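Local coordinates for meso-diaminopimelate dehydrogenase (Clostridium tetani, PDB 3WGQ) that catalyses the NADP-dependent, reversible oxidative deamination of the D-configured centre of meso-2,6-diaminopimelate; the form here carries six engineered substitutions and was determined with diaminopimelate, at the interface of chains A and B. Numbering follows the deposited sequence. Chains: chain A/B, Meso-diaminopimelate dehydrogenase.

Contact 1: the interface of chains A and B. Residues chain A 127, 271, 279, 282-283; chain B 138-139, 267.
A:Phe279 and B:Ile138 carry the apolar side of this contact, part of a two-fold interface that probably forms the enzyme's dimer. The CG2 methyl of B:Ile138 lies to one side of the phenyl plane, beyond the CE1-CZ edge and 3.7 Å from CE1 of A:Phe279, and the two side chains run at a slant to each other. Because this methyl is anti to the backbone N, beside the carbonyl carbon, it can also meet CG2 of A:Val283, whose side chain lies alongside and points the same way. B:Leu139 crosses the phenyl at about a right angle, its CD1 lying 4.0 Å from CE1 of A:Phe279.

Sulfur supplies a different approach. SD of B:Met267 lies at the edge of the ring, in its plane, and is 3.9 Å from CZ of A:Phe279. A bend at the last torsion (chi3 59°) turns CE of B:Met267 towards CD2 of A:Leu127, 4.3 Å away.

Strand pairing probably helps set the position of that methionine: B:Met267 and A:Leu271 form an antiparallel beta bridge between the two copies of strand 263-273. Their side chains lie side by side, with CD2 of A:Leu271 3.6 Å from CG of B:Met267.

A water adds a polar link between the chains, where the end of one helix meets another helix. It lies 2.8 Å from the backbone O of A:Ser282 and 2.9 Å from the backbone O of B:Ile138.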
# COMPACT_ATOMS: atom_id res chain seq x y z
N LEU A 127 2.23 0.14 8.11
CA LEU A 127 1.46 0.22 6.88
C LEU A 127 1.39 1.64 6.31
O LEU A 127 1.59 1.85 5.12
CB LEU A 127 0.06 -0.34 7.10
CG LEU A 127 -0.10 -1.84 6.82
CD1 LEU A 127 1.13 -2.61 7.26
CD2 LEU A 127 -1.35 -2.36 7.48
N LEU A 271 -7.55 2.70 6.52
CA LEU A 271 -7.91 1.63 7.43
C LEU A 271 -9.12 2.02 8.27
O LEU A 271 -9.22 3.15 8.72
CB LEU A 271 -6.75 1.32 8.39
CG LEU A 271 -5.42 0.83 7.82
CD1 LEU A 271 -4.41 0.72 8.95
CD2 LEU A 271 -5.61 -0.53 7.15
N PHE A 279 -5.69 -5.32 15.16
CA PHE A 279 -5.18 -5.15 13.80
C PHE A 279 -3.66 -5.06 13.88
O PHE A 279 -2.94 -5.69 13.11
CB PHE A 279 -5.74 -3.88 13.15
CG PHE A 279 -5.34 -3.74 11.71
CD1 PHE A 279 -5.92 -4.55 10.73
CD2 PHE A 279 -4.35 -2.84 11.33
CE1 PHE A 279 -5.50 -4.47 9.40
CE2 PHE A 279 -3.92 -2.74 10.01
CZ PHE A 279 -4.50 -3.56 9.04
N SER A 282 -2.29 -8.39 14.22
CA SER A 282 -2.25 -9.15 12.97
C SER A 282 -1.04 -8.70 12.13
O SER A 282 -0.38 -9.52 11.49
CB SER A 282 -3.52 -8.93 12.16
OG SER A 282 -4.67 -9.17 12.94
N VAL A 283 -0.77 -7.40 12.12
CA VAL A 283 0.36 -6.88 11.36
C VAL A 283 1.66 -7.48 11.91
O VAL A 283 2.50 -7.95 11.15
CB VAL A 283 0.46 -5.33 11.43
CG1 VAL A 283 1.73 -4.86 10.74
CG2 VAL A 283 -0.76 -4.70 10.76
N ILE B 138 -2.04 -9.61 5.95
CA ILE B 138 -2.33 -8.98 7.23
C ILE B 138 -3.62 -9.55 7.84
O ILE B 138 -3.69 -9.79 9.05
CB ILE B 138 -2.51 -7.45 7.05
CG1 ILE B 138 -1.28 -6.85 6.36
CG2 ILE B 138 -2.78 -6.80 8.39
CD1 ILE B 138 0.02 -7.08 7.08
N LEU B 139 -4.62 -9.76 6.99
CA LEU B 139 -5.90 -10.30 7.43
C LEU B 139 -6.21 -11.61 6.69
O LEU B 139 -7.01 -11.64 5.77
CB LEU B 139 -7.01 -9.27 7.17
CG LEU B 139 -6.91 -7.96 7.96
CD1 LEU B 139 -7.96 -6.98 7.44
CD2 LEU B 139 -7.11 -8.24 9.45
N MET B 267 -9.28 -2.78 5.10
CA MET B 267 -8.13 -2.13 4.50
C MET B 267 -8.53 -1.75 3.08
O MET B 267 -9.16 -2.55 2.37
CB MET B 267 -6.95 -3.09 4.43
CG MET B 267 -6.53 -3.68 5.76
SD MET B 267 -5.32 -5.02 5.53
CE MET B 267 -4.02 -4.18 4.69
O HOH W 1 -1.80 -11.60 10.20

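Contact 2: the interface of chains A and B. Residues chain A 310-311, 313-314, 321; chain B 133, 137, 306.
B:Leu133 spreads its two branches over two elements of chain A, a worked example of one side chain bridging separate segments. Its CD2 branch lies 3.7 Å from CB of A:Phe310 and also approaches CA of A:Ser311. The CD1 branch turns instead to A:Leu321, whose CD2 is 3.8 Å away from it; these leucines cross at about a right angle. The same CD1 of B:Leu133 nears CB of A:Ser314 at 3.9 Å. With CG anti to the backbone N (chi1 179°), B:Leu133 stretches away from its helix towards chain A.

Beside this apolar contact, the backbone N of A:Ser311 donates to the carbonyl O of B:Leu306 at 3.1 Å. The hydroxyl OG of A:Ser311 adds a weak bond to the same oxygen.

One helical turn from B:Leu133, B:Ser137 brings its CB to 3.7 Å from CB of A:Leu313. Its hydroxyl turns back in the second shell, OG donating at 2.9 Å to the backbone O of B:Leu133 from above the carbonyl plane, which should fix the serine's rotation.

In the fold, helix 123-138 of chain B packs on 3-10 helix 310-313 and helix 318-324 of chain A. The chain B 3-10 helix 305-307 meets both too, through A:Ser311 and through CD1 of B:Leu306, 3.9 Å from CB of A:Leu321.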
# COMPACT_ATOMS: atom_id res chain seq x y z
N PHE A 310 6.79 -7.60 0.00
CA PHE A 310 5.49 -8.09 0.45
C PHE A 310 5.33 -9.60 0.38
O PHE A 310 4.57 -10.18 1.15
CB PHE A 310 4.36 -7.42 -0.34
CG PHE A 310 4.00 -6.04 0.17
CD1 PHE A 310 4.80 -5.39 1.10
CD2 PHE A 310 2.88 -5.38 -0.34
CE1 PHE A 310 4.50 -4.10 1.53
CE2 PHE A 310 2.57 -4.09 0.08
CZ PHE A 310 3.38 -3.45 1.02
N SER A 311 6.05 -10.25 -0.54
CA SER A 311 5.96 -11.71 -0.65
C SER A 311 6.39 -12.41 0.64
O SER A 311 5.95 -13.52 0.93
CB SER A 311 6.84 -12.21 -1.80
OG SER A 311 8.20 -11.87 -1.59
N LEU A 313 5.55 -11.73 3.56
CA LEU A 313 4.45 -11.77 4.51
C LEU A 313 3.51 -12.95 4.30
O LEU A 313 2.71 -13.28 5.17
CB LEU A 313 3.63 -10.48 4.40
CG LEU A 313 4.36 -9.16 4.64
CD1 LEU A 313 3.41 -8.00 4.35
CD2 LEU A 313 4.84 -9.11 6.06
N SER A 314 3.60 -13.62 3.15
CA SER A 314 2.69 -14.72 2.88
C SER A 314 3.30 -16.12 2.98
O SER A 314 4.46 -16.32 2.64
CB SER A 314 2.07 -14.56 1.49
OG SER A 314 1.30 -15.70 1.14
N LEU A 321 1.52 -17.03 -5.57
CA LEU A 321 1.22 -15.61 -5.53
C LEU A 321 1.10 -15.01 -6.94
O LEU A 321 0.17 -14.27 -7.22
CB LEU A 321 2.29 -14.85 -4.72
CG LEU A 321 2.48 -15.22 -3.24
CD1 LEU A 321 3.53 -14.32 -2.63
CD2 LEU A 321 1.17 -15.10 -2.47
N LEU B 133 -2.07 -8.71 -2.05
CA LEU B 133 -1.16 -9.52 -1.24
C LEU B 133 -1.11 -9.02 0.20
O LEU B 133 -1.24 -9.80 1.14
CB LEU B 133 0.25 -9.51 -1.84
CG LEU B 133 1.31 -10.30 -1.07
CD1 LEU B 133 0.83 -11.72 -0.80
CD2 LEU B 133 2.62 -10.33 -1.85
N SER B 137 -2.44 -11.05 3.58
CA SER B 137 -1.33 -11.41 4.47
C SER B 137 -1.60 -10.86 5.88
O SER B 137 -1.40 -11.56 6.87
CB SER B 137 -0.02 -10.84 3.95
OG SER B 137 0.39 -11.52 2.78
N LEU B 306 6.11 -7.95 -6.29
CA LEU B 306 5.98 -8.65 -5.02
C LEU B 306 7.33 -8.99 -4.39
O LEU B 306 7.40 -9.27 -3.20
CB LEU B 306 5.19 -9.95 -5.20
CG LEU B 306 3.87 -9.92 -5.98
CD1 LEU B 306 3.27 -11.32 -6.01
CD2 LEU B 306 2.90 -8.95 -5.34

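Contact 3: the interface of chains A and B. Residues chain A 96, 99, 124-125, 129, 132; chain B 325-326.
The hydroxyl OG of A:Ser129 donates to O of B:Leu326 at 2.6 Å, in the carbonyl plane and on a lone pair, and so takes one oxygen of the C-terminal carboxylate of chain B. The other oxygen, OXT of B:Leu326, accepts from ND1 of A:His96 at 2.7 Å. This bond lies close to the imidazole plane, with 154° at the hydrogen, and the carboxylate carbon sits at the ring's edge. A:Ser129 and A:His96 thus each take one oxygen, which should limit the carboxylate's rotation.

One residue back, NH1 of A:Arg132 donates at 2.9 Å to the backbone O of B:Leu325. The donor lies nearly in line with the C=O bond, but the oxygen is tilted from the guanidinium plane and the bond is bent at the hydrogen (135°). The arginine chain is extended from CG to NE, and the A:Asp124 carboxylate lies at the guanidinium edge, in its plane, in a pairing modelled too short to weigh.

Apolar contacts hold the leucine itself. CD1 of B:Leu326 lies 3.5 Å from CB of A:Ser129, whereas CD1 of A:Ile99 reaches CG of B:Leu326 at 3.8 Å, the side chains crossing at about a right angle.

Within the fold, the end of chain B, just past helix 318-324, docks between 3-10 helix 96-98, the start of helix 99-113 and helix 123-138 of chain A.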
# COMPACT_ATOMS: atom_id res chain seq x y z
N HIS A 96 7.82 8.18 16.54
CA HIS A 96 8.43 8.57 15.28
C HIS A 96 9.73 9.35 15.46
O HIS A 96 10.74 9.02 14.84
CB HIS A 96 7.44 9.40 14.45
CG HIS A 96 6.27 8.60 13.94
ND1 HIS A 96 6.38 7.67 12.92
CD2 HIS A 96 4.97 8.58 14.32
CE1 HIS A 96 5.21 7.11 12.71
NE2 HIS A 96 4.33 7.64 13.54
N ILE A 99 12.64 7.00 16.42
CA ILE A 99 12.87 5.79 15.64
C ILE A 99 14.34 5.63 15.25
O ILE A 99 14.90 4.54 15.34
CB ILE A 99 12.01 5.75 14.36
CG1 ILE A 99 10.59 5.30 14.71
CG2 ILE A 99 12.63 4.83 13.32
CD1 ILE A 99 9.62 5.35 13.54
N ASP A 124 0.92 2.49 11.91
CA ASP A 124 1.64 3.76 11.80
C ASP A 124 2.40 3.98 13.10
O ASP A 124 1.80 4.32 14.12
CB ASP A 124 0.73 4.96 11.50
CG ASP A 124 1.51 6.17 10.98
OD1 ASP A 124 2.75 6.12 10.94
OD2 ASP A 124 0.88 7.18 10.61
N PRO A 125 3.72 3.76 13.08
CA PRO A 125 4.51 3.33 11.92
C PRO A 125 4.12 1.94 11.37
O PRO A 125 3.53 1.13 12.08
CB PRO A 125 5.93 3.33 12.46
CG PRO A 125 5.72 2.83 13.86
CD PRO A 125 4.52 3.67 14.31
N SER A 129 3.43 4.03 6.82
CA SER A 129 4.79 4.42 6.42
C SER A 129 5.07 3.92 5.01
O SER A 129 5.63 4.64 4.18
CB SER A 129 5.81 3.81 7.38
OG SER A 129 5.42 3.97 8.73
N ARG A 132 3.23 6.08 2.46
CA ARG A 132 3.76 7.43 2.29
C ARG A 132 4.93 7.30 1.32
O ARG A 132 5.09 8.10 0.41
CB ARG A 132 4.28 8.02 3.60
CG ARG A 132 3.20 8.39 4.59
CD ARG A 132 3.82 8.97 5.85
NE ARG A 132 2.85 8.90 6.93
CZ ARG A 132 2.98 8.12 7.99
NH1 ARG A 132 4.04 7.35 8.14
NH2 ARG A 132 2.02 8.11 8.89
N LEU B 325 9.79 9.43 6.76
CA LEU B 325 8.54 8.72 6.50
C LEU B 325 8.05 7.62 7.42
O LEU B 325 6.85 7.36 7.48
CB LEU B 325 8.59 8.11 5.09
CG LEU B 325 8.72 9.02 3.88
CD1 LEU B 325 8.62 8.18 2.63
CD2 LEU B 325 7.63 10.08 3.91
N LEU B 326 8.96 6.95 8.11
CA LEU B 326 8.55 5.84 8.97
C LEU B 326 7.69 6.30 10.14
O LEU B 326 6.53 5.84 10.21
CB LEU B 326 9.78 5.08 9.47
CG LEU B 326 9.50 3.72 10.11
CD1 LEU B 326 8.71 2.84 9.12
CD2 LEU B 326 10.82 3.05 10.48
OXT LEU B 326 8.17 7.11 10.97

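Helix 123-138 joins all three contacts: its chain A copy serves contacts 1 and 3, and its chain B copy contacts 1 and 2. Measured between centres of C-alpha atoms, contact 1 lies about 13 Å from contact 2 and 15 Å from contact 3, while contacts 2 and 3 are about 20 Å apart. Helix 318-324 contributes to contact 2, and the tail that follows it fills contact 3, so the C-terminal segment reaches the partner twice. Two-fold symmetry repeats each contact with chains exchanged. Paired strands, packed helices and an anchored terminus together suggest a reciprocal, probably stable dimer.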